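Local coordinates for L-hydantoinase (Arthrobacter aurescens, PDB 1GKR), which hydrolyses the cyclic amide ring of hydantoins, aryl derivatives more readily than alkyl ones, using two zinc ions per subunit, at residues D78-I90 and T426-V439. Residues are numbered along the deposited sequence; the frame is centred on the assembly and turned at random.
Sequences DSESAAVGGITTI and TMVRGTVVAEKGEV
V439 lies against the side of helix 78-85, its CG2 branch 3.8 Å from CB of E80 and 4.1 Å from CG1 of V84. With CG1 anti to its backbone N (chi1 173°), V439 presents both methyls along the E80 chain, CG2 to the aliphatic part and CG1 to OE2. One turn on, A83 sets its CB 4.2 Å from CB of A434 and equally near CG2 of V433. Further along, the methyl CG2 of T88 meets CG1 of V428 at 4.1 Å. This patchwork is how the TIM-barrel domain of the amidohydrolase superfamily meets its smaller beta-rich domain: a barrel helix and the strand after it pack on two successive beta-hairpins with type I' turns (V428 to T431 and E435 to E438) away from the zinc centre, helix 78-85 running nearly square to strand 431-435 (93°). A classic beta bulge, in which N of V433 and N of A434 both bond to O of T426, brings V433 and A434 to the same face. At G86 a Schellman motif closes the helix and leads the chain on toward T88. The carboxylate of E80 is held by salt bridges to R406 and K118; an alanine here would probably cost both cations this partner and strip V439 of part of its cover.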
# COMPACT_ATOMS: atom_id res chain seq x y z
N ASP A 78 -28.56 16.86 -32.89
CA ASP A 78 -27.64 16.86 -31.75
C ASP A 78 -26.24 17.36 -32.10
O ASP A 78 -25.58 17.98 -31.26
CB ASP A 78 -27.57 15.45 -31.16
CG ASP A 78 -28.90 14.98 -30.65
OD1 ASP A 78 -29.87 15.02 -31.43
OD2 ASP A 78 -28.98 14.56 -29.48
N SER A 79 -25.77 17.10 -33.31
CA SER A 79 -24.44 17.59 -33.65
C SER A 79 -24.45 19.13 -33.66
O SER A 79 -23.40 19.77 -33.60
CB SER A 79 -23.96 17.00 -34.99
OG SER A 79 -24.51 17.66 -36.10
N GLU A 80 -25.62 19.74 -33.73
CA GLU A 80 -25.66 21.20 -33.69
C GLU A 80 -25.43 21.62 -32.25
O GLU A 80 -24.86 22.68 -31.99
CB GLU A 80 -26.99 21.75 -34.19
CG GLU A 80 -27.21 21.57 -35.68
CD GLU A 80 -28.15 22.61 -36.25
OE1 GLU A 80 -28.90 23.23 -35.46
OE2 GLU A 80 -28.16 22.81 -37.49
N SER A 81 -25.88 20.80 -31.31
CA SER A 81 -25.68 21.10 -29.89
C SER A 81 -24.18 21.06 -29.62
O SER A 81 -23.66 21.89 -28.87
CB SER A 81 -26.37 20.08 -29.00
OG SER A 81 -27.74 20.36 -28.85
N ALA A 82 -23.50 20.10 -30.23
CA ALA A 82 -22.06 19.98 -30.05
C ALA A 82 -21.42 21.27 -30.57
O ALA A 82 -20.66 21.93 -29.86
CB ALA A 82 -21.52 18.79 -30.82
N ALA A 83 -21.74 21.62 -31.81
CA ALA A 83 -21.18 22.81 -32.42
C ALA A 83 -21.31 24.04 -31.54
O ALA A 83 -20.33 24.75 -31.33
CB ALA A 83 -21.82 23.07 -33.76
N VAL A 84 -22.49 24.33 -31.01
CA VAL A 84 -22.59 25.53 -30.20
C VAL A 84 -21.92 25.31 -28.86
O VAL A 84 -21.47 26.26 -28.24
CB VAL A 84 -24.05 25.99 -29.95
CG1 VAL A 84 -24.79 26.05 -31.26
CG2 VAL A 84 -24.74 25.08 -28.98
N GLY A 85 -21.85 24.05 -28.44
CA GLY A 85 -21.23 23.72 -27.17
C GLY A 85 -19.71 23.70 -27.24
O GLY A 85 -19.06 23.48 -26.23
N GLY A 86 -19.15 23.94 -28.42
CA GLY A 86 -17.71 23.94 -28.56
C GLY A 86 -17.06 22.58 -28.73
O GLY A 86 -15.83 22.46 -28.69
N ILE A 87 -17.87 21.54 -28.92
CA ILE A 87 -17.36 20.19 -29.11
C ILE A 87 -17.21 19.96 -30.61
O ILE A 87 -18.18 19.72 -31.32
CB ILE A 87 -18.32 19.16 -28.48
CG1 ILE A 87 -18.37 19.40 -26.97
CG2 ILE A 87 -17.87 17.72 -28.79
CD1 ILE A 87 -19.28 18.45 -26.24
N THR A 88 -15.97 20.01 -31.08
CA THR A 88 -15.68 19.86 -32.50
C THR A 88 -15.53 18.43 -33.02
O THR A 88 -15.63 18.20 -34.22
CB THR A 88 -14.46 20.68 -32.85
OG1 THR A 88 -13.38 20.33 -31.96
CG2 THR A 88 -14.78 22.17 -32.70
N THR A 89 -15.22 17.47 -32.15
CA THR A 89 -15.19 16.10 -32.63
C THR A 89 -15.75 15.18 -31.54
O THR A 89 -15.45 15.33 -30.34
CB THR A 89 -13.79 15.60 -33.15
OG1 THR A 89 -13.28 14.60 -32.27
CG2 THR A 89 -12.82 16.72 -33.30
N ILE A 90 -16.61 14.26 -31.96
CA ILE A 90 -17.25 13.32 -31.07
C ILE A 90 -16.90 11.89 -31.46
O ILE A 90 -16.50 11.63 -32.60
CB ILE A 90 -18.80 13.45 -31.15
CG1 ILE A 90 -19.29 13.03 -32.54
CG2 ILE A 90 -19.24 14.88 -30.89
CD1 ILE A 90 -20.78 13.01 -32.68
N THR A 426 -16.95 28.76 -32.81
CA THR A 426 -16.35 27.46 -32.84
C THR A 426 -16.12 27.11 -34.30
O THR A 426 -17.02 27.27 -35.13
CB THR A 426 -17.22 26.39 -32.11
OG1 THR A 426 -17.43 25.27 -32.98
CG2 THR A 426 -18.52 26.96 -31.65
N MET A 427 -14.89 26.71 -34.61
CA MET A 427 -14.59 26.34 -35.98
C MET A 427 -13.89 25.01 -36.06
O MET A 427 -13.13 24.63 -35.15
CB MET A 427 -13.72 27.40 -36.67
CG MET A 427 -12.26 27.49 -36.24
SD MET A 427 -11.17 28.24 -37.53
CE MET A 427 -11.64 29.94 -37.49
N VAL A 428 -14.19 24.27 -37.12
CA VAL A 428 -13.53 22.99 -37.32
C VAL A 428 -12.92 23.03 -38.71
O VAL A 428 -13.56 23.49 -39.67
CB VAL A 428 -14.48 21.76 -37.12
CG1 VAL A 428 -15.82 22.22 -36.65
CG2 VAL A 428 -14.55 20.92 -38.38
N ARG A 429 -11.67 22.58 -38.80
CA ARG A 429 -10.91 22.56 -40.04
C ARG A 429 -10.95 23.90 -40.78
O ARG A 429 -11.18 23.97 -42.00
CB ARG A 429 -11.39 21.41 -40.92
CG ARG A 429 -10.87 20.08 -40.44
CD ARG A 429 -11.44 18.91 -41.22
NE ARG A 429 -12.86 18.72 -40.96
CZ ARG A 429 -13.83 19.14 -41.77
NH1 ARG A 429 -13.53 19.76 -42.89
NH2 ARG A 429 -15.10 18.94 -41.44
N GLY A 430 -10.73 24.97 -40.03
CA GLY A 430 -10.70 26.28 -40.63
C GLY A 430 -12.02 26.95 -40.99
O GLY A 430 -11.99 28.06 -41.54
N THR A 431 -13.17 26.34 -40.73
CA THR A 431 -14.38 27.05 -41.09
C THR A 431 -15.31 27.25 -39.89
O THR A 431 -15.46 26.36 -39.05
CB THR A 431 -15.10 26.37 -42.32
OG1 THR A 431 -16.34 25.80 -41.90
CG2 THR A 431 -14.22 25.30 -42.95
N VAL A 432 -15.88 28.44 -39.77
CA VAL A 432 -16.76 28.74 -38.64
C VAL A 432 -18.05 27.95 -38.76
O VAL A 432 -18.82 28.17 -39.69
CB VAL A 432 -17.09 30.23 -38.57
CG1 VAL A 432 -17.94 30.51 -37.32
CG2 VAL A 432 -15.82 31.04 -38.52
N VAL A 433 -18.27 27.03 -37.82
CA VAL A 433 -19.48 26.21 -37.85
C VAL A 433 -20.53 26.78 -36.92
O VAL A 433 -21.72 26.52 -37.07
CB VAL A 433 -19.21 24.74 -37.45
CG1 VAL A 433 -18.23 24.09 -38.42
CG2 VAL A 433 -18.69 24.70 -36.04
N ALA A 434 -20.11 27.56 -35.94
CA ALA A 434 -21.06 28.14 -35.03
C ALA A 434 -20.49 29.44 -34.55
O ALA A 434 -19.31 29.53 -34.20
CB ALA A 434 -21.33 27.22 -33.86
N GLU A 435 -21.33 30.46 -34.57
CA GLU A 435 -20.90 31.77 -34.13
C GLU A 435 -22.05 32.32 -33.33
O GLU A 435 -23.18 32.37 -33.80
CB GLU A 435 -20.57 32.65 -35.32
CG GLU A 435 -20.31 34.09 -34.96
CD GLU A 435 -19.45 34.79 -35.99
OE1 GLU A 435 -19.69 34.59 -37.20
OE2 GLU A 435 -18.54 35.55 -35.58
N LYS A 436 -21.75 32.71 -32.09
CA LYS A 436 -22.72 33.25 -31.16
C LYS A 436 -24.11 32.63 -31.28
O LYS A 436 -25.09 33.30 -31.61
CB LYS A 436 -22.78 34.78 -31.30
CG LYS A 436 -22.78 35.28 -32.73
CD LYS A 436 -22.51 36.78 -32.81
CE LYS A 436 -22.59 37.27 -34.26
NZ LYS A 436 -22.42 38.75 -34.39
N GLY A 437 -24.17 31.32 -31.03
CA GLY A 437 -25.43 30.58 -31.06
C GLY A 437 -26.04 30.14 -32.38
O GLY A 437 -27.09 29.51 -32.39
N GLU A 438 -25.38 30.45 -33.48
CA GLU A 438 -25.89 30.10 -34.79
C GLU A 438 -25.06 29.06 -35.50
O GLU A 438 -23.86 29.23 -35.67
CB GLU A 438 -25.93 31.34 -35.67
CG GLU A 438 -27.04 32.30 -35.39
CD GLU A 438 -28.27 32.00 -36.22
OE1 GLU A 438 -29.03 31.07 -35.86
OE2 GLU A 438 -28.45 32.68 -37.26
N VAL A 439 -25.68 27.97 -35.93
CA VAL A 439 -24.90 27.00 -36.67
C VAL A 439 -24.91 27.52 -38.09
O VAL A 439 -25.96 27.88 -38.60
CB VAL A 439 -25.50 25.60 -36.61
CG1 VAL A 439 -24.72 24.67 -37.54
CG2 VAL A 439 -25.46 25.08 -35.18